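Local atomic coordinates of nitroreductase (Desulfitobacterium hafniense, PDB entry 3PXV), a protein that binds flavin mononucleotide and, as a member of the nitroreductase family, probably acts as an FMN-dependent oxidoreductase. Residues R49-E63 / R88-P100. Residues are numbered along the deposited sequence; the frame is centred on the assembly and turned at random.
Sequences RVIVVKNKELMQEME and RLFYGAPCMIVVP. With FMN (flavin mononucleotide), chain F.
I51 and V53 pair with V98 and M96 as antiparallel hydrogen-bonded pairs, joining strands 50-53 and 95-100 in the sheet of the FMN-dependent nitroreductase fold; beyond its other edge, strand 50-53 continues the sheet in parallel with a strand of the second subunit. Four backbone bonds, each with an N-H...O angle of 160°, set the register, the shortest being V53 N to M96 O at 2.7 Å.

V52 CG2 meets I97 CG1 at 3.9 Å on the face covered by helix 26-36. On the other face M96, like M59 and M62 a selenomethionine, brings CE to 3.9 Å from M62 SE. The M59 chain bends at chi3 (63°), placing CE 3.7 Å from F90 CD2, while M59 O lies at the edge of that ring.

The polar side-chain contact centres on E63 OE2. E63, CG anti to its N (chi1 -175°), reaches the start of the F90-A93 type I' turn, where F90 N (2.8 Å) and the preceding L89 N (2.9 Å) approach OE2 from opposite faces of its plane. With an alanine in place of E63, both amides and a bridging water are likely to lose their shared acceptor, leaving the turn that carries Y91, whose OH donates to FMN O2, less firmly held. That water donates to E63 OE2 and accepts from G92 N at 2.7 Å.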
loop_
_atom_site.group_PDB
_atom_site.type_symbol
_atom_site.label_atom_id
_atom_site.label_comp_id
_atom_site.label_asym_id
_atom_site.label_seq_id
_atom_site.Cartn_x
_atom_site.Cartn_y
_atom_site.Cartn_z
ATOM N N ARG B 49 -11.292 6.623 4.002
ATOM C CA ARG B 49 -12.450 6.037 4.697
ATOM C C ARG B 49 -12.605 4.618 4.162
ATOM O O ARG B 49 -12.152 4.325 3.056
ATOM C CB ARG B 49 -13.764 6.785 4.444
ATOM C CG ARG B 49 -13.847 8.205 4.945
ATOM C CD ARG B 49 -13.826 8.308 6.470
ATOM N NE ARG B 49 -13.984 9.711 6.867
ATOM C CZ ARG B 49 -13.018 10.640 6.833
ATOM N NH1 ARG B 49 -11.795 10.343 6.418
ATOM N NH2 ARG B 49 -13.287 11.889 7.205
ATOM N N VAL B 50 -13.271 3.759 4.934
ATOM C CA VAL B 50 -13.474 2.363 4.546
ATOM C C VAL B 50 -14.985 2.153 4.396
ATOM O O VAL B 50 -15.700 1.993 5.397
ATOM C CB VAL B 50 -12.843 1.411 5.589
ATOM C CG1 VAL B 50 -13.154 -0.055 5.302
ATOM C CG2 VAL B 50 -11.358 1.649 5.641
ATOM N N ILE B 51 -15.462 2.186 3.146
ATOM C CA ILE B 51 -16.870 2.054 2.843
ATOM C C ILE B 51 -17.139 0.647 2.310
ATOM O O ILE B 51 -16.749 0.325 1.190
ATOM C CB ILE B 51 -17.299 3.134 1.808
ATOM C CG1 ILE B 51 -16.968 4.526 2.333
ATOM C CG2 ILE B 51 -18.802 3.044 1.495
ATOM C CD1 ILE B 51 -17.207 5.598 1.349
ATOM N N VAL B 52 -17.797 -0.186 3.116
ATOM C CA VAL B 52 -18.114 -1.571 2.729
ATOM C C VAL B 52 -19.429 -1.549 1.985
ATOM O O VAL B 52 -20.482 -1.383 2.595
ATOM C CB VAL B 52 -18.251 -2.533 3.964
ATOM C CG1 VAL B 52 -18.709 -3.909 3.510
ATOM C CG2 VAL B 52 -16.932 -2.658 4.724
ATOM N N VAL B 53 -19.369 -1.725 0.672
ATOM C CA VAL B 53 -20.539 -1.641 -0.168
ATOM C C VAL B 53 -21.095 -3.021 -0.470
ATOM O O VAL B 53 -20.381 -3.869 -0.949
ATOM C CB VAL B 53 -20.221 -0.913 -1.500
ATOM C CG1 VAL B 53 -21.491 -0.724 -2.311
ATOM C CG2 VAL B 53 -19.585 0.422 -1.225
ATOM N N LYS B 54 -22.377 -3.216 -0.182
ATOM C CA LYS B 54 -23.088 -4.476 -0.436
ATOM C C LYS B 54 -24.334 -4.297 -1.314
ATOM O O LYS B 54 -24.953 -5.273 -1.692
ATOM C CB LYS B 54 -23.553 -5.115 0.886
ATOM C CG LYS B 54 -22.450 -5.284 1.919
ATOM C CD LYS B 54 -22.814 -6.281 3.008
ATOM C CE LYS B 54 -24.082 -5.994 3.715
ATOM N NZ LYS B 54 -24.393 -7.051 4.707
ATOM N N ASN B 55 -24.685 -3.055 -1.633
ATOM C CA ASN B 55 -25.877 -2.757 -2.390
ATOM C C ASN B 55 -25.671 -3.098 -3.863
ATOM O O ASN B 55 -24.842 -2.473 -4.534
ATOM C CB ASN B 55 -26.212 -1.287 -2.196
ATOM C CG ASN B 55 -27.571 -0.912 -2.751
ATOM O OD1 ASN B 55 -27.718 -0.635 -3.944
ATOM N ND2 ASN B 55 -28.565 -0.836 -1.870
ATOM N N LYS B 56 -26.430 -4.076 -4.360
ATOM C CA LYS B 56 -26.280 -4.554 -5.740
ATOM C C LYS B 56 -26.610 -3.476 -6.776
ATOM O O LYS B 56 -25.876 -3.276 -7.750
ATOM C CB LYS B 56 -27.152 -5.785 -5.971
ATOM C CG LYS B 56 -26.851 -6.536 -7.274
ATOM C CD LYS B 56 -27.783 -7.771 -7.479
ATOM C CE LYS B 56 -27.283 -8.670 -8.633
ATOM N NZ LYS B 56 -28.177 -9.840 -8.943
ATOM N N GLU B 57 -27.705 -2.774 -6.546
ATOM C CA GLU B 57 -28.147 -1.747 -7.473
ATOM C C GLU B 57 -27.048 -0.711 -7.703
ATOM O O GLU B 57 -26.695 -0.432 -8.850
ATOM C CB GLU B 57 -29.442 -1.082 -6.971
ATOM C CG GLU B 57 -29.971 0.050 -7.852
ATOM C CD GLU B 57 -30.284 -0.404 -9.271
ATOM O OE1 GLU B 57 -30.508 -1.620 -9.475
ATOM O OE2 GLU B 57 -30.307 0.452 -10.183
ATOM N N LEU B 58 -26.486 -0.176 -6.615
ATOM C CA LEU B 58 -25.451 0.863 -6.706
ATOM C C LEU B 58 -24.230 0.305 -7.427
ATOM O O LEU B 58 -23.630 0.977 -8.245
ATOM C CB LEU B 58 -25.085 1.395 -5.305
ATOM C CG LEU B 58 -23.977 2.450 -5.152
ATOM C CD1 LEU B 58 -24.231 3.684 -6.010
ATOM C CD2 LEU B 58 -23.827 2.856 -3.706
HETATM N N MSE B 59 -23.866 -0.933 -7.118
HETATM C CA MSE B 59 -22.720 -1.562 -7.759
HETATM C C MSE B 59 -22.931 -1.672 -9.272
HETATM O O MSE B 59 -22.056 -1.284 -10.037
HETATM C CB MSE B 59 -22.423 -2.926 -7.133
HETATM C CG MSE B 59 -21.823 -2.839 -5.716
HETATM SE SE MSE B 59 -20.982 -4.490 -5.230
HETATM C CE MSE B 59 -19.641 -4.472 -6.590
ATOM N N GLN B 60 -24.094 -2.187 -9.694
ATOM C CA GLN B 60 -24.433 -2.295 -11.127
ATOM C C GLN B 60 -24.434 -0.932 -11.819
ATOM O O GLN B 60 -24.011 -0.814 -12.967
ATOM C CB GLN B 60 -25.807 -2.969 -11.354
ATOM C CG GLN B 60 -25.898 -4.476 -11.013
ATOM C CD GLN B 60 -27.300 -5.080 -11.316
ATOM O OE1 GLN B 60 -28.325 -4.422 -11.147
ATOM N NE2 GLN B 60 -27.327 -6.335 -11.761
ATOM N N GLU B 61 -24.913 0.098 -11.133
ATOM C CA GLU B 61 -24.976 1.423 -11.748
ATOM C C GLU B 61 -23.595 2.005 -11.978
ATOM O O GLU B 61 -23.328 2.568 -13.026
ATOM C CB GLU B 61 -25.867 2.373 -10.936
ATOM C CG GLU B 61 -27.354 2.014 -10.984
ATOM C CD GLU B 61 -28.264 3.034 -10.312
ATOM O OE1 GLU B 61 -27.839 4.194 -10.133
ATOM O OE2 GLU B 61 -29.429 2.687 -9.990
HETATM N N MSE B 62 -22.708 1.838 -11.008
HETATM C CA MSE B 62 -21.369 2.353 -11.123
HETATM C C MSE B 62 -20.626 1.578 -12.213
HETATM O O MSE B 62 -19.800 2.138 -12.946
HETATM C CB MSE B 62 -20.634 2.258 -9.768
HETATM C CG MSE B 62 -21.197 3.159 -8.702
HETATM SE SE MSE B 62 -20.358 2.949 -6.964
HETATM C CE MSE B 62 -18.579 3.385 -7.495
ATOM N N GLU B 63 -20.938 0.291 -12.332
ATOM C CA GLU B 63 -20.296 -0.559 -13.332
ATOM C C GLU B 63 -20.713 -0.128 -14.737
ATOM O O GLU B 63 -19.868 0.035 -15.615
ATOM C CB GLU B 63 -20.641 -2.039 -13.096
ATOM C CG GLU B 63 -19.896 -2.997 -14.053
ATOM C CD GLU B 63 -20.138 -4.473 -13.746
ATOM O OE1 GLU B 63 -21.300 -4.865 -13.558
ATOM O OE2 GLU B 63 -19.158 -5.243 -13.712
ATOM N N ARG B 88 -17.322 -7.426 -17.880
ATOM C CA ARG B 88 -17.603 -7.059 -16.519
ATOM C C ARG B 88 -16.410 -6.326 -16.000
ATOM O O ARG B 88 -15.263 -6.627 -16.353
ATOM C CB ARG B 88 -17.909 -8.278 -15.651
ATOM C CG ARG B 88 -19.288 -8.971 -15.957
ATOM C CD ARG B 88 -19.437 -10.296 -15.171
ATOM N NE ARG B 88 -18.285 -11.192 -15.397
ATOM C CZ ARG B 88 -18.026 -12.313 -14.712
ATOM N NH1 ARG B 88 -18.830 -12.722 -13.727
ATOM N NH2 ARG B 88 -16.940 -13.030 -15.013
ATOM N N LEU B 89 -16.703 -5.336 -15.174
ATOM C CA LEU B 89 -15.703 -4.494 -14.574
ATOM C C LEU B 89 -15.515 -5.035 -13.133
ATOM O O LEU B 89 -14.402 -5.100 -12.639
ATOM C CB LEU B 89 -16.230 -3.060 -14.643
ATOM C CG LEU B 89 -15.388 -1.844 -14.996
ATOM C CD1 LEU B 89 -14.513 -2.059 -16.214
ATOM C CD2 LEU B 89 -16.326 -0.638 -15.195
ATOM N N PHE B 90 -16.601 -5.500 -12.503
ATOM C CA PHE B 90 -16.533 -6.053 -11.163
ATOM C C PHE B 90 -16.574 -7.576 -11.081
ATOM O O PHE B 90 -16.653 -8.137 -9.989
ATOM C CB PHE B 90 -17.600 -5.434 -10.265
ATOM C CG PHE B 90 -17.533 -3.932 -10.190
ATOM C CD1 PHE B 90 -16.317 -3.252 -10.310
ATOM C CD2 PHE B 90 -18.673 -3.201 -9.920
ATOM C CE1 PHE B 90 -16.265 -1.859 -10.226
ATOM C CE2 PHE B 90 -18.632 -1.823 -9.819
ATOM C CZ PHE B 90 -17.434 -1.145 -9.975
ATOM N N TYR B 91 -16.478 -8.234 -12.228
ATOM C CA TYR B 91 -16.433 -9.686 -12.338
ATOM C C TYR B 91 -17.489 -10.446 -11.511
ATOM O O TYR B 91 -17.248 -11.549 -11.018
ATOM C CB TYR B 91 -15.021 -10.161 -11.996
ATOM C CG TYR B 91 -13.933 -9.407 -12.753
ATOM C CD1 TYR B 91 -13.702 -9.633 -14.119
ATOM C CD2 TYR B 91 -13.127 -8.474 -12.098
ATOM C CE1 TYR B 91 -12.698 -8.940 -14.796
ATOM C CE2 TYR B 91 -12.132 -7.764 -12.782
ATOM C CZ TYR B 91 -11.922 -8.005 -14.122
ATOM O OH TYR B 91 -10.934 -7.301 -14.769
ATOM N N GLY B 92 -18.672 -9.863 -11.398
ATOM C CA GLY B 92 -19.785 -10.486 -10.666
ATOM C C GLY B 92 -19.652 -10.456 -9.153
ATOM O O GLY B 92 -20.345 -11.206 -8.462
ATOM N N ALA B 93 -18.744 -9.620 -8.639
ATOM C CA ALA B 93 -18.511 -9.513 -7.201
ATOM C C ALA B 93 -19.746 -8.945 -6.563
ATOM O O ALA B 93 -20.298 -7.977 -7.075
ATOM C CB ALA B 93 -17.317 -8.620 -6.893
ATOM N N PRO B 94 -20.170 -9.528 -5.433
ATOM C CA PRO B 94 -21.365 -9.077 -4.750
ATOM C C PRO B 94 -21.131 -7.950 -3.744
ATOM O O PRO B 94 -22.086 -7.460 -3.160
ATOM C CB PRO B 94 -21.838 -10.351 -4.055
ATOM C CG PRO B 94 -20.543 -11.031 -3.686
ATOM C CD PRO B 94 -19.615 -10.742 -4.815
ATOM N N CYS B 95 -19.879 -7.570 -3.516
ATOM C CA CYS B 95 -19.566 -6.457 -2.615
ATOM C C CYS B 95 -18.153 -5.972 -2.828
ATOM O O CYS B 95 -17.335 -6.648 -3.431
ATOM C CB CYS B 95 -19.727 -6.846 -1.145
ATOM S SG CYS B 95 -18.442 -7.908 -0.569
HETATM N N MSE B 96 -17.868 -4.791 -2.312
HETATM C CA MSE B 96 -16.549 -4.208 -2.456
HETATM C C MSE B 96 -16.333 -3.177 -1.380
HETATM O O MSE B 96 -17.267 -2.669 -0.790
HETATM C CB MSE B 96 -16.382 -3.529 -3.842
HETATM C CG MSE B 96 -17.280 -2.317 -4.093
HETATM SE SE MSE B 96 -16.955 -1.530 -5.815
HETATM C CE MSE B 96 -18.380 -0.208 -5.799
ATOM N N ILE B 97 -15.075 -2.891 -1.123
ATOM C CA ILE B 97 -14.733 -1.836 -0.212
ATOM C C ILE B 97 -14.180 -0.738 -1.074
ATOM O O ILE B 97 -13.240 -0.968 -1.844
ATOM C CB ILE B 97 -13.720 -2.279 0.807
ATOM C CG1 ILE B 97 -14.409 -3.236 1.788
ATOM C CG2 ILE B 97 -13.147 -1.061 1.509
ATOM C CD1 ILE B 97 -13.493 -3.830 2.847
ATOM N N VAL B 98 -14.807 0.430 -0.988
ATOM C CA VAL B 98 -14.383 1.629 -1.712
ATOM C C VAL B 98 -13.591 2.492 -0.756
ATOM O O VAL B 98 -14.046 2.729 0.354
ATOM C CB VAL B 98 -15.604 2.408 -2.252
ATOM C CG1 VAL B 98 -15.164 3.694 -2.959
ATOM C CG2 VAL B 98 -16.418 1.479 -3.214
ATOM N N VAL B 99 -12.397 2.933 -1.176
ATOM C CA VAL B 99 -11.517 3.765 -0.358
ATOM C C VAL B 99 -11.351 5.149 -0.966
ATOM O O VAL B 99 -10.540 5.355 -1.860
ATOM C CB VAL B 99 -10.128 3.137 -0.137
ATOM C CG1 VAL B 99 -9.331 3.982 0.852
ATOM C CG2 VAL B 99 -10.256 1.758 0.403
ATOM N N PRO B 100 -12.183 6.100 -0.534
ATOM C CA PRO B 100 -12.013 7.451 -1.029
ATOM C C PRO B 100 -10.851 8.132 -0.302
ATOM O O PRO B 100 -10.461 7.715 0.783
ATOM C CB PRO B 100 -13.343 8.115 -0.654
ATOM C CG PRO B 100 -13.722 7.433 0.590
ATOM C CD PRO B 100 -13.368 5.994 0.333
HETATM N N1 FMN F . -7.200 -5.770 -12.209
HETATM C C2 FMN F . -8.380 -5.655 -12.918
HETATM O O2 FMN F . -8.871 -6.604 -13.525
HETATM N N3 FMN F . -9.027 -4.452 -12.952
HETATM C C4 FMN F . -8.531 -3.348 -12.302
HETATM O O4 FMN F . -9.161 -2.304 -12.383
HETATM C C4A FMN F . -7.340 -3.464 -11.584
HETATM N N5 FMN F . -6.806 -2.400 -10.914
HETATM C C5A FMN F . -5.791 -2.590 -10.010
HETATM C C6 FMN F . -5.438 -1.548 -9.148
HETATM C C7 FMN F . -4.421 -1.707 -8.217
HETATM C C7M FMN F . -4.087 -0.576 -7.322
HETATM C C8 FMN F . -3.744 -2.916 -8.155
HETATM C C8M FMN F . -2.646 -3.148 -7.183
HETATM C C9 FMN F . -4.094 -3.965 -9.012
HETATM C C9A FMN F . -5.130 -3.806 -9.954
HETATM N N10 FMN F . -5.501 -4.815 -10.826
HETATM C C10 FMN F . -6.675 -4.689 -11.540
HETATM C "C1'" FMN F . -5.011 -6.206 -10.548
HETATM C "C2'" FMN F . -3.650 -6.405 -11.192
HETATM O "O2'" FMN F . -3.844 -6.638 -12.573
HETATM C "C3'" FMN F . -2.932 -7.565 -10.507
HETATM O "O3'" FMN F . -2.704 -7.282 -9.143
HETATM C "C4'" FMN F . -1.592 -7.820 -11.175
HETATM O "O4'" FMN F . -1.870 -8.211 -12.485
HETATM C "C5'" FMN F . -0.776 -8.901 -10.466
HETATM O "O5'" FMN F . -1.517 -10.106 -10.407
HETATM P P FMN F . -1.952 -10.744 -9.000
HETATM O O1P FMN F . -2.861 -11.890 -9.307
HETATM O O2P FMN F . -2.707 -9.741 -8.105
HETATM O O3P FMN F . -0.675 -11.212 -8.387
HETATM O O HOH W 1 -20.002 -7.733 -12.353
#